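Local structure of MW1564 protein (Staphylococcus aureus, 3NTV) at residues A90-R103 and F120-Q134. The protein is a putative caffeoyl-CoA O-methyltransferase with a Rossmann-type fold, and so probably transfers a methyl group from S-adenosylmethionine to a hydroxyl of its substrate. Sequence-based numbering, arbitrary orientation.
Sequences ASISDDIHVTTIER and FENQVRIIEGNALEQ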
# COMPACT_ATOMS: atom_id res chain seq x y z
N ALA A 90 14.70 -7.41 -8.51
CA ALA A 90 15.20 -8.56 -9.26
C ALA A 90 15.30 -9.81 -8.37
O ALA A 90 15.13 -10.92 -8.87
CB ALA A 90 16.57 -8.25 -9.85
N SER A 91 15.51 -9.61 -7.04
CA SER A 91 15.62 -10.73 -6.10
C SER A 91 14.34 -11.52 -5.93
O SER A 91 14.37 -12.65 -5.42
CB SER A 91 16.16 -10.27 -4.75
OG SER A 91 15.14 -9.62 -4.00
N ILE A 92 13.18 -10.93 -6.31
CA ILE A 92 11.89 -11.61 -6.15
C ILE A 92 11.74 -12.87 -7.03
O ILE A 92 11.19 -13.89 -6.58
CB ILE A 92 10.73 -10.60 -6.35
CG1 ILE A 92 10.80 -9.46 -5.34
CG2 ILE A 92 9.34 -11.32 -6.34
CD1 ILE A 92 9.89 -8.23 -5.76
N SER A 93 12.20 -12.78 -8.29
CA SER A 93 12.06 -13.87 -9.23
C SER A 93 13.15 -13.77 -10.29
O SER A 93 13.53 -12.66 -10.68
CB SER A 93 10.69 -13.79 -9.90
OG SER A 93 10.39 -14.94 -10.67
N ASP A 94 13.67 -14.92 -10.76
CA ASP A 94 14.73 -14.90 -11.79
C ASP A 94 14.24 -14.38 -13.13
O ASP A 94 15.05 -14.04 -13.98
CB ASP A 94 15.36 -16.29 -12.00
CG ASP A 94 16.05 -16.89 -10.79
OD1 ASP A 94 16.53 -16.11 -9.93
OD2 ASP A 94 16.16 -18.14 -10.72
N ASP A 95 12.93 -14.32 -13.35
CA ASP A 95 12.39 -13.80 -14.61
C ASP A 95 12.11 -12.29 -14.60
O ASP A 95 11.57 -11.75 -15.57
CB ASP A 95 11.17 -14.61 -15.08
CG ASP A 95 10.01 -14.67 -14.13
OD1 ASP A 95 10.05 -13.97 -13.09
OD2 ASP A 95 9.03 -15.39 -14.43
N ILE A 96 12.48 -11.61 -13.51
CA ILE A 96 12.26 -10.15 -13.45
C ILE A 96 13.41 -9.44 -14.12
O ILE A 96 14.57 -9.79 -13.91
CB ILE A 96 12.03 -9.64 -12.00
CG1 ILE A 96 10.62 -10.06 -11.55
CG2 ILE A 96 12.21 -8.09 -11.87
CD1 ILE A 96 10.38 -9.95 -10.07
N HIS A 97 13.08 -8.43 -14.91
CA HIS A 97 14.05 -7.57 -15.57
C HIS A 97 13.86 -6.16 -15.03
O HIS A 97 12.73 -5.68 -15.00
CB HIS A 97 13.81 -7.55 -17.10
CG HIS A 97 14.53 -6.41 -17.77
ND1 HIS A 97 15.87 -6.49 -18.08
CD2 HIS A 97 14.10 -5.14 -18.00
CE1 HIS A 97 16.21 -5.29 -18.54
NE2 HIS A 97 15.17 -4.44 -18.49
N VAL A 98 14.96 -5.45 -14.76
CA VAL A 98 14.86 -4.05 -14.35
C VAL A 98 15.78 -3.22 -15.26
O VAL A 98 16.97 -3.54 -15.40
CB VAL A 98 15.28 -3.83 -12.87
CG1 VAL A 98 15.10 -2.35 -12.47
CG2 VAL A 98 14.48 -4.74 -11.93
N THR A 99 15.22 -2.17 -15.87
CA THR A 99 15.98 -1.17 -16.60
C THR A 99 16.01 0.06 -15.67
O THR A 99 14.94 0.53 -15.25
CB THR A 99 15.37 -0.85 -17.97
OG1 THR A 99 15.60 -1.96 -18.83
CG2 THR A 99 16.05 0.37 -18.62
N THR A 100 17.22 0.54 -15.35
CA THR A 100 17.39 1.71 -14.48
C THR A 100 18.16 2.81 -15.21
O THR A 100 19.28 2.56 -15.68
CB THR A 100 18.08 1.33 -13.15
OG1 THR A 100 17.45 0.19 -12.59
CG2 THR A 100 18.02 2.45 -12.13
N ILE A 101 17.57 4.01 -15.29
CA ILE A 101 18.22 5.16 -15.93
C ILE A 101 18.85 5.99 -14.83
O ILE A 101 18.17 6.35 -13.86
CB ILE A 101 17.22 6.00 -16.77
CG1 ILE A 101 16.48 5.14 -17.83
CG2 ILE A 101 17.90 7.27 -17.38
CD1 ILE A 101 15.25 5.85 -18.51
N GLU A 102 20.13 6.35 -15.01
CA GLU A 102 20.82 7.18 -14.05
C GLU A 102 21.86 8.05 -14.75
O GLU A 102 22.61 7.56 -15.59
CB GLU A 102 21.45 6.34 -12.92
CG GLU A 102 22.08 7.16 -11.78
CD GLU A 102 21.29 8.33 -11.21
OE1 GLU A 102 20.11 8.13 -10.84
OE2 GLU A 102 21.85 9.45 -11.15
N ARG A 103 21.89 9.34 -14.39
CA ARG A 103 22.86 10.25 -15.01
C ARG A 103 24.11 10.50 -14.17
O ARG A 103 25.14 10.87 -14.74
CB ARG A 103 22.19 11.58 -15.40
CG ARG A 103 21.74 12.46 -14.24
CD ARG A 103 21.47 13.86 -14.75
NE ARG A 103 21.29 14.81 -13.65
CZ ARG A 103 21.30 16.13 -13.80
NH1 ARG A 103 21.51 16.67 -15.00
NH2 ARG A 103 21.13 16.92 -12.75
N PHE A 120 23.69 -9.70 -10.19
CA PHE A 120 22.43 -9.30 -10.81
C PHE A 120 22.59 -8.68 -12.19
O PHE A 120 21.60 -8.17 -12.70
CB PHE A 120 21.65 -8.34 -9.90
CG PHE A 120 20.98 -9.02 -8.74
CD1 PHE A 120 19.86 -9.83 -8.94
CD2 PHE A 120 21.45 -8.84 -7.44
CE1 PHE A 120 19.22 -10.43 -7.85
CE2 PHE A 120 20.79 -9.43 -6.36
CZ PHE A 120 19.70 -10.23 -6.57
N GLU A 121 23.80 -8.76 -12.82
CA GLU A 121 24.03 -8.11 -14.12
C GLU A 121 23.20 -8.64 -15.29
O GLU A 121 23.03 -7.92 -16.28
CB GLU A 121 25.52 -8.08 -14.50
CG GLU A 121 26.41 -7.28 -13.56
CD GLU A 121 27.88 -7.65 -13.71
OE1 GLU A 121 28.19 -8.86 -13.67
OE2 GLU A 121 28.71 -6.74 -13.90
N ASN A 122 22.65 -9.87 -15.18
CA ASN A 122 21.79 -10.42 -16.21
C ASN A 122 20.34 -9.91 -16.06
O ASN A 122 19.60 -9.92 -17.03
CB ASN A 122 21.81 -11.96 -16.18
CG ASN A 122 21.38 -12.57 -14.87
OD1 ASN A 122 21.77 -12.11 -13.78
ND2 ASN A 122 20.67 -13.69 -14.96
N GLN A 123 19.93 -9.53 -14.83
CA GLN A 123 18.56 -9.09 -14.63
C GLN A 123 18.40 -7.57 -14.66
O GLN A 123 17.29 -7.09 -14.90
CB GLN A 123 18.04 -9.58 -13.27
CG GLN A 123 17.80 -11.08 -13.25
CD GLN A 123 17.09 -11.48 -11.99
OE1 GLN A 123 15.87 -11.25 -11.81
NE2 GLN A 123 17.82 -12.06 -11.08
N VAL A 124 19.48 -6.82 -14.35
CA VAL A 124 19.41 -5.36 -14.27
C VAL A 124 20.28 -4.70 -15.33
O VAL A 124 21.47 -5.01 -15.43
CB VAL A 124 19.77 -4.84 -12.84
CG1 VAL A 124 19.66 -3.31 -12.74
CG2 VAL A 124 18.94 -5.54 -11.77
N ARG A 125 19.71 -3.74 -16.05
CA ARG A 125 20.40 -2.97 -17.08
C ARG A 125 20.47 -1.52 -16.60
O ARG A 125 19.43 -0.93 -16.29
CB ARG A 125 19.58 -3.09 -18.39
CG ARG A 125 19.87 -2.10 -19.49
CD ARG A 125 19.13 -2.48 -20.77
NE ARG A 125 17.70 -2.14 -20.76
CZ ARG A 125 16.97 -2.08 -21.87
NH1 ARG A 125 17.53 -2.31 -23.05
NH2 ARG A 125 15.68 -1.77 -21.81
N ILE A 126 21.67 -0.94 -16.56
CA ILE A 126 21.85 0.46 -16.18
C ILE A 126 21.99 1.24 -17.47
O ILE A 126 22.88 0.95 -18.27
CB ILE A 126 23.08 0.68 -15.25
CG1 ILE A 126 22.92 -0.10 -13.93
CG2 ILE A 126 23.32 2.21 -14.99
CD1 ILE A 126 24.20 -0.23 -13.13
N ILE A 127 21.12 2.24 -17.66
CA ILE A 127 21.16 3.10 -18.83
C ILE A 127 21.80 4.40 -18.33
O ILE A 127 21.24 5.08 -17.47
CB ILE A 127 19.74 3.31 -19.45
CG1 ILE A 127 19.08 1.97 -19.85
CG2 ILE A 127 19.78 4.30 -20.65
CD1 ILE A 127 19.78 1.16 -21.00
N GLU A 128 22.96 4.75 -18.85
CA GLU A 128 23.68 5.93 -18.37
C GLU A 128 23.33 7.19 -19.14
O GLU A 128 23.48 7.24 -20.36
CB GLU A 128 25.18 5.68 -18.47
CG GLU A 128 25.62 4.46 -17.67
CD GLU A 128 27.09 4.14 -17.84
OE1 GLU A 128 27.91 5.08 -17.89
OE2 GLU A 128 27.42 2.93 -17.84
N GLY A 129 22.84 8.19 -18.44
CA GLY A 129 22.50 9.45 -19.08
C GLY A 129 21.30 10.14 -18.48
O GLY A 129 20.65 9.63 -17.56
N ASN A 130 21.00 11.31 -19.03
CA ASN A 130 19.89 12.13 -18.59
C ASN A 130 18.56 11.50 -19.06
O ASN A 130 18.41 11.17 -20.24
CB ASN A 130 20.06 13.52 -19.16
CG ASN A 130 19.10 14.49 -18.58
OD1 ASN A 130 17.89 14.38 -18.76
ND2 ASN A 130 19.63 15.43 -17.84
N ALA A 131 17.61 11.31 -18.13
CA ALA A 131 16.33 10.66 -18.43
C ALA A 131 15.45 11.40 -19.42
O ALA A 131 14.52 10.81 -19.96
CB ALA A 131 15.57 10.33 -17.15
N LEU A 132 15.77 12.67 -19.75
CA LEU A 132 15.00 13.33 -20.79
C LEU A 132 15.27 12.70 -22.17
O LEU A 132 14.42 12.80 -23.06
CB LEU A 132 15.37 14.82 -20.84
CG LEU A 132 14.78 15.69 -19.73
CD1 LEU A 132 15.36 17.11 -19.77
CD2 LEU A 132 13.27 15.76 -19.84
N GLU A 133 16.44 12.05 -22.34
CA GLU A 133 16.86 11.55 -23.67
C GLU A 133 17.04 10.06 -23.83
O GLU A 133 17.69 9.63 -24.80
CB GLU A 133 18.17 12.22 -24.06
CG GLU A 133 18.19 13.72 -23.89
CD GLU A 133 19.50 14.37 -24.32
OE1 GLU A 133 20.58 13.88 -23.94
OE2 GLU A 133 19.42 15.39 -25.03
N GLN A 134 16.50 9.24 -22.90
CA GLN A 134 16.73 7.80 -22.99
C GLN A 134 15.64 6.95 -23.61
O GLN A 134 15.78 5.72 -23.62
CB GLN A 134 17.15 7.22 -21.62
CG GLN A 134 18.33 7.92 -20.94
CD GLN A 134 19.53 8.09 -21.83
OE1 GLN A 134 19.92 7.18 -22.58
NE2 GLN A 134 20.14 9.28 -21.76
O HOH W 1 17.06 -8.99 -18.10
O HOH W 2 22.52 15.67 -17.50
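Gln123, Ile101 and Arg125 have the most surface buried where strands 97-102 and 124-128 pair in parallel, their local axes 22° apart. A ladder of six backbone hydrogen bonds supports this assignment: it runs from Val98 N to Gln123 O through to Gly129 N on Glu102 O, and the shortest joins Ile127 N to Thr100 O at 2.7 Å. Gln123, just before its strand, sends its side chain into the bend of 90-96, where the carbonyl oxygens of Ala90, Ser93 and Ile96 converge on its end. Beside it, Ala90 CB rests 3.8 Å from Phe120 CD1.

Arg125 runs beside Thr99 and bends at chi3 (77°), which brings its guanidinium side-on to the hydroxyl. NE and NH2 both donate to Thr99 OG1, at 2.9 Å from NE, with the oxygen close to the guanidinium plane. His97 NE2 meets the same oxygen at 2.5 Å, the imidazole turned 77° from the guanidinium. Three nitrogens thus converge on one hydroxyl oxygen. Arg125 NH2 also forms a salt bridge with Asp140, which would further limit the group's rotation.

Ile101 lies on the same face. Its CG2, anti to the backbone N, reaches the residues that follow strand 124-128, Gln134 CG at 3.6 Å and Ala131 CB at 3.9 Å, while CG1 packs on Ile127 CB.

The pair belongs to a beta-alpha-beta crossover of the Rossmann-type sheet. Helix 105-117 connects the strands and covers Val124 and Ile126 through Leu115; on the opposite face, Tyr162 of helix 155-162 packs on Ile101. On its other edge strand 97-102 is hydrogen-bonded to strand 74-78, whereas 124-128 forms an outer edge of the sheet within the chain.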